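Local coordinates for DNA polymerase III, gamma subunit-related protein (Thermotoga maritima, PDB 2GNO) that probably binds DNA, in the manner of the clamp-loader subunits of bacterial DNA polymerase III, at residues G153-E158 and E178-L183; E193-K198 and Y207-E212; Q231-I236 and N282-L287. All coordinates share one frame; numbering follows the deposited sequence. Where two conformers were deposited one is given.

Contact 1: G153-E158 and E178-L183; sequences GDLWEE and EKLSGL
L155 reaches across to helix 166-189 with its CD1 methyl, which does most of the touching. L155 CD1 lies 3.7 Å from CD2 of L180 and 3.5 Å from OG of S181, so it sits between a leucine branch and a serine hydroxyl. The other methyl, CD2 of L155, also comes up to the serine, 3.6 Å from S181 OG. The two leucine side chains run antiparallel alongside each other. L180 has CG anti to its own backbone N (chi1 -179°), which turns its CB, CG and CD2 toward the L155 CD1 methyl. S181 OG is hydrogen-bonded to A177 O, one turn back, and meets the L155 methyls by packing alone. Replacing L155 with an alanine would probably open a gap beside L180 CD2 and take away the two methyls that pack on S181 OG. G153, with positive phi, ends the run of helical backbone just before 155-158 and turns the chain. The contact joins the short, weakly bonded helix 155-158 to the long helix 166-189 inside the AAA+ lid-type domain, where L155 also packs on M184, with W156 packing on V148 and K149 of helix 142-152 and L180 reaching L204 and L208 of helix 203-219.

Contact 2: E193-K198 and Y207-E212; sequences EKLLKK and YLACRE
L195 meets A209 and E212 in the packing of two successive helices of the chain, 192-195 with the residues just after it against 203-219, in the helical part of the AAA+-type fold. From CB the leucine runs outward with CG anti to the backbone N (chi1 180°), which carries the fork toward the partner helix. There L195 CD1 settles over A209, 3.9 Å from its CB and 4.0 Å from its CA, while L195 CD2 goes to the neighbouring turn and stops 3.8 Å from CG of E212. The leucine and glutamate side chains cross at about a right angle, and the glutamate offers its aliphatic part. Bent at chi2 (58°), E212 takes its carboxylate off to other company: OE2 forms a salt bridge with R216, and the side chain also lines the pocket holding a bound 2-ethoxyethanol, probably a crystallisation component. K198 divides its duties likewise, its ammonium pairing with E205 and its root staying at the contact, where the side chain also packs on L187 of helix 166-189. The small A209 is consistent with the close approach, its CA 6.0 Å from K198 CA. Besides L195 CD1, the A209 methyl meets K198: A209 CB lies 3.8 Å from both CB and C of K198.

Contact 3: Q231-I236 and N282-L287; sequences QVTNTI and NNKLTL
T233 carries its hydroxyl between the backbone N and the carbonyl carbon (chi1 60°), which swings CG2 the other way, toward L287. K284 has CG anti to its own carbonyl carbon (chi1 -65°) and from there runs out fully extended, laying its methylenes across the threonine. CE of K284 comes within 4.0 Å of T233 CB, and the lysine chain runs slantwise over the threonine. On the inner side, T233 CG2 packs 3.7 Å from CD2 of L287. The hydroxyl OG1 of T233 bonds back to F229 O in its own helix, so its polar need is met there. These residues join the C-terminal part of helix 225-235 to the N-terminal part of helix 283-298, within the all-helical C-terminal domain of the gamma-related family. A water bridges the exposed edge, donating to T233 O at 2.9 Å and accepting from K284 NZ at 2.8 Å, which ties the ammonium to a carbonyl near the helix end. N282 is the N-cap of helix 283-298: its OD1 accepts a weak bond from L285 N, nearly straight at 173°. The N282 carbonyl oxygen is gripped twice, by T286 N and T286 OG1, from opposite faces of its plane.

All three contacts join helices on the lid and C-terminal side of the chain, with no hydrogen bond passing directly across any of them. Contact 1 belongs to the lid-type region and contact 3 to the C-terminal domain, their nearest atoms about 17 Å apart; contact 2 touches both. Helix 203-219 is the shared element: its L208 packs against L180 and L183 of contact 1, and its L213 and F217 against V232 of contact 3. L196 separately links contact 2 to V232, T235 and I236. Contact 1 is leucine packing with one serine hydroxyl; contact 2 is apolar at its centre, the charges of K198 and E212 being paired outside it. In contact 3 T233 and L287 are buried, while exposed K284 brings a charge to the surface side.

Contact 1: G153-E158 and E178-L183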
loop_
_atom_site.group_PDB
_atom_site.type_symbol
_atom_site.label_atom_id
_atom_site.label_comp_id
_atom_site.label_asym_id
_atom_site.label_seq_id
_atom_site.Cartn_x
_atom_site.Cartn_y
_atom_site.Cartn_z
ATOM N N GLY A 153 5.592 22.241 1.189
ATOM C CA GLY A 153 6.585 22.957 0.388
ATOM C C GLY A 153 7.566 22.111 -0.408
ATOM O O GLY A 153 7.154 21.184 -1.098
ATOM N N ASP A 154 8.861 22.434 -0.292
ATOM C CA ASP A 154 9.953 21.714 -0.984
ATOM C C ASP A 154 10.008 20.209 -0.693
ATOM O O ASP A 154 10.503 19.450 -1.513
ATOM C CB ASP A 154 11.330 22.292 -0.606
ATOM C CG ASP A 154 11.554 23.720 -1.095
ATOM O OD1 ASP A 154 10.730 24.275 -1.858
ATOM O OD2 ASP A 154 12.593 24.286 -0.701
ATOM N N LEU A 155 9.509 19.809 0.477
ATOM C CA LEU A 155 9.459 18.415 0.933
ATOM C C LEU A 155 8.706 17.463 -0.020
ATOM O O LEU A 155 8.982 16.266 -0.032
ATOM C CB LEU A 155 8.821 18.361 2.330
ATOM C CG LEU A 155 9.503 19.169 3.453
ATOM C CD1 LEU A 155 8.669 19.194 4.702
ATOM C CD2 LEU A 155 10.914 18.658 3.740
ATOM N N TRP A 156 7.755 17.989 -0.793
ATOM C CA TRP A 156 6.990 17.200 -1.761
ATOM C C TRP A 156 7.895 16.653 -2.868
ATOM O O TRP A 156 7.845 15.468 -3.189
ATOM C CB TRP A 156 5.864 18.046 -2.357
ATOM C CG TRP A 156 4.993 17.307 -3.344
ATOM C CD1 TRP A 156 5.137 17.284 -4.703
ATOM C CD2 TRP A 156 3.857 16.478 -3.052
ATOM N NE1 TRP A 156 4.152 16.510 -5.273
ATOM C CE2 TRP A 156 3.362 15.996 -4.281
ATOM C CE3 TRP A 156 3.205 16.106 -1.878
ATOM C CZ2 TRP A 156 2.249 15.160 -4.366
ATOM C CZ3 TRP A 156 2.096 15.278 -1.966
ATOM C CH2 TRP A 156 1.630 14.820 -3.202
ATOM N N GLU A 157 8.725 17.514 -3.449
ATOM C CA GLU A 157 9.659 17.085 -4.495
ATOM C C GLU A 157 10.765 16.182 -3.909
ATOM O O GLU A 157 11.322 15.339 -4.609
ATOM C CB GLU A 157 10.245 18.274 -5.282
ATOM C CG GLU A 157 9.270 18.946 -6.297
ATOM C CD GLU A 157 8.058 19.656 -5.686
ATOM O OE1 GLU A 157 8.130 20.127 -4.527
ATOM O OE2 GLU A 157 7.035 19.780 -6.393
ATOM N N GLU A 158 11.051 16.363 -2.621
ATOM C CA GLU A 158 12.057 15.596 -1.875
ATOM C C GLU A 158 11.569 14.194 -1.455
ATOM O O GLU A 158 12.365 13.340 -1.057
ATOM C CB GLU A 158 12.441 16.460 -0.664
ATOM C CG GLU A 158 13.583 16.000 0.210
ATOM C CD GLU A 158 14.090 17.111 1.160
ATOM O OE1 GLU A 158 14.134 18.308 0.770
ATOM O OE2 GLU A 158 14.503 16.784 2.291
ATOM N N GLU A 178 6.936 21.731 9.350
ATOM C CA GLU A 178 7.849 21.671 10.511
ATOM C C GLU A 178 7.983 20.290 11.151
ATOM O O GLU A 178 9.093 19.854 11.449
ATOM C CB GLU A 178 7.410 22.680 11.579
ATOM N N LYS A 179 6.858 19.611 11.375
ATOM C CA LYS A 179 6.889 18.271 11.985
ATOM C C LYS A 179 7.436 17.206 11.010
ATOM O O LYS A 179 8.095 16.251 11.451
ATOM C CB LYS A 179 5.530 17.885 12.561
ATOM C CG LYS A 179 5.034 18.790 13.709
ATOM C CD LYS A 179 3.752 18.217 14.305
ATOM C CE LYS A 179 3.238 19.008 15.503
ATOM N NZ LYS A 179 2.012 18.360 16.076
ATOM N N LEU A 180 7.186 17.381 9.704
ATOM C CA LEU A 180 7.705 16.462 8.688
ATOM C C LEU A 180 9.212 16.629 8.672
ATOM O O LEU A 180 9.935 15.647 8.748
ATOM C CB LEU A 180 7.082 16.711 7.306
ATOM C CG LEU A 180 7.530 15.799 6.155
ATOM C CD1 LEU A 180 7.450 14.312 6.485
ATOM C CD2 LEU A 180 6.690 16.107 4.926
ATOM N N SER A 181 9.688 17.874 8.601
ATOM C CA SER A 181 11.129 18.133 8.639
ATOM C C SER A 181 11.700 17.648 9.967
ATOM O O SER A 181 12.768 17.062 9.982
ATOM C CB SER A 181 11.442 19.598 8.421
ATOM O OG SER A 181 11.049 19.982 7.119
ATOM N N GLY A 182 10.972 17.864 11.068
ATOM C CA GLY A 182 11.412 17.390 12.388
ATOM C C GLY A 182 11.500 15.865 12.497
ATOM O O GLY A 182 12.373 15.343 13.200
ATOM N N LEU A 183 10.581 15.154 11.839
ATOM C CA LEU A 183 10.579 13.681 11.835
ATOM C C LEU A 183 11.780 13.169 11.040
ATOM O O LEU A 183 12.411 12.169 11.405
ATOM C CB LEU A 183 9.269 13.118 11.244
ATOM C CG LEU A 183 9.122 11.589 11.161
ATOM C CD1 LEU A 183 9.320 10.955 12.519
ATOM C CD2 LEU A 183 7.787 11.185 10.584
#

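Contact 2: E193-K198 and Y207-E212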
loop_
_atom_site.group_PDB
_atom_site.type_symbol
_atom_site.label_atom_id
_atom_site.label_comp_id
_atom_site.label_asym_id
_atom_site.label_seq_id
_atom_site.Cartn_x
_atom_site.Cartn_y
_atom_site.Cartn_z
ATOM N N GLU A 193 20.392 0.626 15.502
ATOM C CA GLU A 193 19.582 -0.462 16.088
ATOM C C GLU A 193 18.111 -0.061 16.169
ATOM O O GLU A 193 17.236 -0.841 15.806
ATOM C CB GLU A 193 20.061 -0.831 17.498
ATOM C CG GLU A 193 21.464 -1.421 17.559
ATOM N N LYS A 194 17.862 1.169 16.619
ATOM C CA LYS A 194 16.508 1.714 16.753
ATOM C C LYS A 194 15.863 2.020 15.410
ATOM O O LYS A 194 14.656 1.836 15.255
ATOM C CB LYS A 194 16.519 2.979 17.626
ATOM C CG LYS A 194 16.968 2.721 19.056
ATOM C CD LYS A 194 16.926 3.975 19.910
ATOM N N LEU A 195 16.664 2.507 14.456
ATOM C CA LEU A 195 16.177 2.820 13.126
ATOM C C LEU A 195 15.664 1.569 12.423
ATOM O O LEU A 195 14.651 1.629 11.730
ATOM C CB LEU A 195 17.295 3.450 12.285
ATOM C CG LEU A 195 16.988 3.855 10.833
ATOM C CD1 LEU A 195 15.906 4.930 10.823
ATOM C CD2 LEU A 195 18.248 4.343 10.103
ATOM N N LEU A 196 16.363 0.442 12.595
ATOM C CA LEU A 196 15.955 -0.828 11.969
ATOM C C LEU A 196 14.611 -1.377 12.435
ATOM O O LEU A 196 14.011 -2.197 11.746
ATOM C CB LEU A 196 17.044 -1.885 12.126
ATOM C CG LEU A 196 18.338 -1.579 11.376
ATOM C CD1 LEU A 196 19.385 -2.631 11.710
ATOM C CD2 LEU A 196 18.100 -1.488 9.870
ATOM N N LYS A 197 14.143 -0.908 13.594
ATOM C CA LYS A 197 12.852 -1.271 14.129
ATOM C C LYS A 197 11.733 -0.507 13.393
ATOM O O LYS A 197 10.566 -0.827 13.586
ATOM C CB LYS A 197 12.816 -1.002 15.644
ATOM C CG LYS A 197 13.867 -1.805 16.440
ATOM C CD LYS A 197 13.889 -1.442 17.920
ATOM C CE LYS A 197 15.023 -2.153 18.656
ATOM N NZ LYS A 197 14.900 -3.641 18.602
ATOM N N LYS A 198 12.075 0.486 12.557
ATOM C CA LYS A 198 11.104 1.268 11.796
ATOM C C LYS A 198 11.123 1.045 10.284
ATOM O O LYS A 198 10.152 1.367 9.632
ATOM C CB LYS A 198 11.323 2.758 12.053
ATOM C CG LYS A 198 11.178 3.210 13.519
ATOM C CD LYS A 198 11.473 4.698 13.620
ATOM C CE LYS A 198 11.348 5.240 15.027
ATOM N NZ LYS A 198 9.949 5.187 15.515
ATOM N N TYR A 207 8.743 4.694 5.327
ATOM C CA TYR A 207 9.329 5.282 4.120
ATOM C C TYR A 207 10.525 6.172 4.454
ATOM O O TYR A 207 11.580 6.044 3.829
ATOM C CB TYR A 207 8.240 6.031 3.342
ATOM C CG TYR A 207 8.719 6.870 2.193
ATOM C CD1 TYR A 207 9.568 6.340 1.226
ATOM C CD2 TYR A 207 8.242 8.167 2.009
ATOM C CE1 TYR A 207 10.004 7.112 0.158
ATOM C CE2 TYR A 207 8.648 8.935 0.937
ATOM C CZ TYR A 207 9.533 8.409 0.014
ATOM O OH TYR A 207 9.903 9.154 -1.079
ATOM N N LEU A 208 10.338 7.050 5.443
ATOM C CA LEU A 208 11.380 7.936 5.924
ATOM C C LEU A 208 12.511 7.154 6.559
ATOM O O LEU A 208 13.676 7.514 6.378
ATOM C CB LEU A 208 10.813 9.024 6.870
ATOM C CG LEU A 208 9.782 9.975 6.224
ATOM C CD1 LEU A 208 9.274 11.040 7.199
ATOM C CD2 LEU A 208 10.342 10.650 4.986
ATOM N N ALA A 209 12.203 6.074 7.269
ATOM C CA ALA A 209 13.263 5.241 7.863
ATOM C C ALA A 209 14.049 4.550 6.746
ATOM O O ALA A 209 15.273 4.429 6.844
ATOM C CB ALA A 209 12.681 4.229 8.818
ATOM N N CYS A 210 13.354 4.070 5.713
ATOM C CA CYS A 210 14.035 3.456 4.554
ATOM C C CYS A 210 14.940 4.480 3.862
ATOM O O CYS A 210 16.062 4.147 3.531
ATOM C CB CYS A 210 13.076 2.796 3.585
ATOM S SG CYS A 210 12.505 1.225 4.250
ATOM N N ARG A 211 14.432 5.690 3.633
ATOM C CA ARG A 211 15.221 6.765 3.022
ATOM C C ARG A 211 16.481 7.038 3.841
ATOM O O ARG A 211 17.575 7.158 3.287
ATOM C CB ARG A 211 14.409 8.058 2.868
ATOM C CG ARG A 211 13.431 8.049 1.706
ATOM C CD ARG A 211 12.698 9.379 1.505
ATOM N NE ARG A 211 13.591 10.543 1.336
ATOM C CZ ARG A 211 14.003 11.385 2.301
ATOM N NH1 ARG A 211 13.653 11.250 3.580
ATOM N NH2 ARG A 211 14.798 12.390 1.989
ATOM N N GLU A 212 16.316 7.122 5.159
ATOM C CA GLU A 212 17.422 7.347 6.069
ATOM C C GLU A 212 18.445 6.216 6.073
ATOM O O GLU A 212 19.644 6.482 6.112
ATOM C CB GLU A 212 16.888 7.570 7.481
ATOM C CG GLU A 212 17.925 7.773 8.573
ATOM C CD GLU A 212 18.838 8.931 8.317
ATOM O OE1 GLU A 212 18.412 9.954 7.734
ATOM O OE2 GLU A 212 19.990 8.833 8.758
#

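Contact 3: Q231-I236 and N282-L287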
loop_
_atom_site.group_PDB
_atom_site.type_symbol
_atom_site.label_atom_id
_atom_site.label_comp_id
_atom_site.label_asym_id
_atom_site.label_seq_id
_atom_site.Cartn_x
_atom_site.Cartn_y
_atom_site.Cartn_z
ATOM N N GLN A 231 25.686 -5.359 10.372
ATOM C CA GLN A 231 24.734 -5.003 11.430
ATOM C C GLN A 231 23.281 -5.074 10.920
ATOM O O GLN A 231 22.392 -5.513 11.645
ATOM C CB GLN A 231 25.033 -3.600 11.959
ATOM C CG GLN A 231 24.133 -3.113 13.091
ATOM C CD GLN A 231 24.474 -1.702 13.563
ATOM O OE1 GLN A 231 25.169 -0.938 12.882
ATOM N NE2 GLN A 231 23.957 -1.343 14.724
ATOM N N VAL A 232 23.040 -4.623 9.691
ATOM C CA VAL A 232 21.697 -4.659 9.129
ATOM C C VAL A 232 21.257 -6.079 8.772
ATOM O O VAL A 232 20.133 -6.451 9.060
ATOM C CB VAL A 232 21.557 -3.720 7.912
ATOM C CG1 VAL A 232 20.194 -3.875 7.231
ATOM C CG2 VAL A 232 21.758 -2.269 8.349
ATOM N N THR A 233 22.135 -6.854 8.144
ATOM C CA THR A 233 21.802 -8.209 7.738
ATOM C C THR A 233 21.726 -9.201 8.898
ATOM O O THR A 233 21.122 -10.259 8.736
ATOM C CB THR A 233 22.733 -8.733 6.639
ATOM O OG1 THR A 233 24.079 -8.730 7.102
ATOM C CG2 THR A 233 22.606 -7.886 5.371
ATOM N N ASN A 234 22.359 -8.882 10.030
ATOM C CA ASN A 234 22.278 -9.714 11.240
ATOM C C ASN A 234 20.964 -9.460 12.010
ATOM O O ASN A 234 20.531 -10.313 12.774
ATOM C CB ASN A 234 23.486 -9.504 12.172
ATOM C CG ASN A 234 24.790 -10.110 11.623
ATOM O OD1 ASN A 234 24.797 -10.881 10.654
ATOM N ND2 ASN A 234 25.905 -9.764 12.266
ATOM N N THR A 235 20.349 -8.294 11.806
ATOM C CA THR A 235 19.086 -7.909 12.450
ATOM C C THR A 235 17.860 -8.229 11.586
ATOM O O THR A 235 16.850 -8.694 12.096
ATOM C CB THR A 235 19.095 -6.392 12.760
ATOM O OG1 THR A 235 20.187 -6.094 13.643
ATOM C CG2 THR A 235 17.795 -5.934 13.392
ATOM N N ILE A 236 17.958 -7.989 10.281
ATOM C CA ILE A 236 16.849 -8.220 9.361
ATOM C C ILE A 236 17.164 -9.404 8.433
ATOM O O ILE A 236 17.988 -9.285 7.529
ATOM C CB ILE A 236 16.546 -6.921 8.601
ATOM C CG1 ILE A 236 16.086 -5.847 9.629
ATOM C CG2 ILE A 236 15.512 -7.194 7.502
ATOM C CD1 ILE A 236 15.770 -4.519 9.075
ATOM N N ASN A 282 18.854 -14.668 -3.336
ATOM C CA ASN A 282 19.861 -14.734 -2.267
ATOM C C ASN A 282 19.685 -13.341 -1.674
ATOM O O ASN A 282 19.960 -12.346 -2.360
ATOM C CB ASN A 282 21.278 -14.942 -2.823
ATOM C CG ASN A 282 22.349 -15.047 -1.722
ATOM O OD1 ASN A 282 22.301 -14.359 -0.704
ATOM N ND2 ASN A 282 23.340 -15.898 -1.953
ATOM N N ASN A 283 19.220 -13.255 -0.431
ATOM C CA ASN A 283 18.963 -11.951 0.200
ATOM C C ASN A 283 20.190 -11.044 0.370
ATOM O O ASN A 283 20.201 -9.907 -0.148
ATOM C CB ASN A 283 18.226 -12.119 1.553
ATOM C CG ASN A 283 16.779 -12.647 1.413
ATOM O OD1 ASN A 283 16.169 -12.615 0.343
ATOM N ND2 ASN A 283 16.219 -13.102 2.536
ATOM N N LYS A 284 21.220 -11.541 1.050
ATOM C CA LYS A 284 22.448 -10.752 1.318
ATOM C C LYS A 284 23.169 -10.297 0.059
ATOM O O LYS A 284 23.610 -9.158 -0.027
ATOM C CB LYS A 284 23.401 -11.495 2.259
ATOM C CG LYS A 284 22.828 -11.685 3.657
ATOM C CD LYS A 284 23.798 -12.394 4.602
ATOM C CE LYS A 284 23.140 -12.662 5.963
ATOM N NZ LYS A 284 24.046 -13.326 6.945
ATOM N N LEU A 285 23.295 -11.188 -0.915
ATOM C CA LEU A 285 23.930 -10.819 -2.180
ATOM C C LEU A 285 23.109 -9.743 -2.892
ATOM O O LEU A 285 23.669 -8.787 -3.422
ATOM C CB LEU A 285 24.029 -12.040 -3.089
ATOM C CG LEU A 285 24.684 -11.897 -4.450
ATOM C CD1 LEU A 285 26.169 -11.547 -4.312
ATOM C CD2 LEU A 285 24.490 -13.201 -5.199
ATOM N N THR A 286 21.785 -9.898 -2.907
ATOM C CA THR A 286 20.922 -8.921 -3.563
ATOM C C THR A 286 20.968 -7.561 -2.850
ATOM O O THR A 286 21.082 -6.525 -3.521
ATOM C CB THR A 286 19.456 -9.415 -3.684
ATOM O OG1 THR A 286 19.415 -10.657 -4.409
ATOM C CG2 THR A 286 18.593 -8.384 -4.396
ATOM N N LEU A 287 20.860 -7.570 -1.518
ATOM C CA LEU A 287 20.895 -6.331 -0.725
ATOM C C LEU A 287 22.217 -5.595 -0.962
ATOM O O LEU A 287 22.226 -4.413 -1.223
ATOM C CB LEU A 287 20.680 -6.624 0.765
ATOM C CG LEU A 287 20.548 -5.410 1.720
ATOM C CD1 LEU A 287 19.343 -4.580 1.385
ATOM C CD2 LEU A 287 20.436 -5.890 3.144
HETATM O O HOH W 1 22.213 -12.878 9.016
#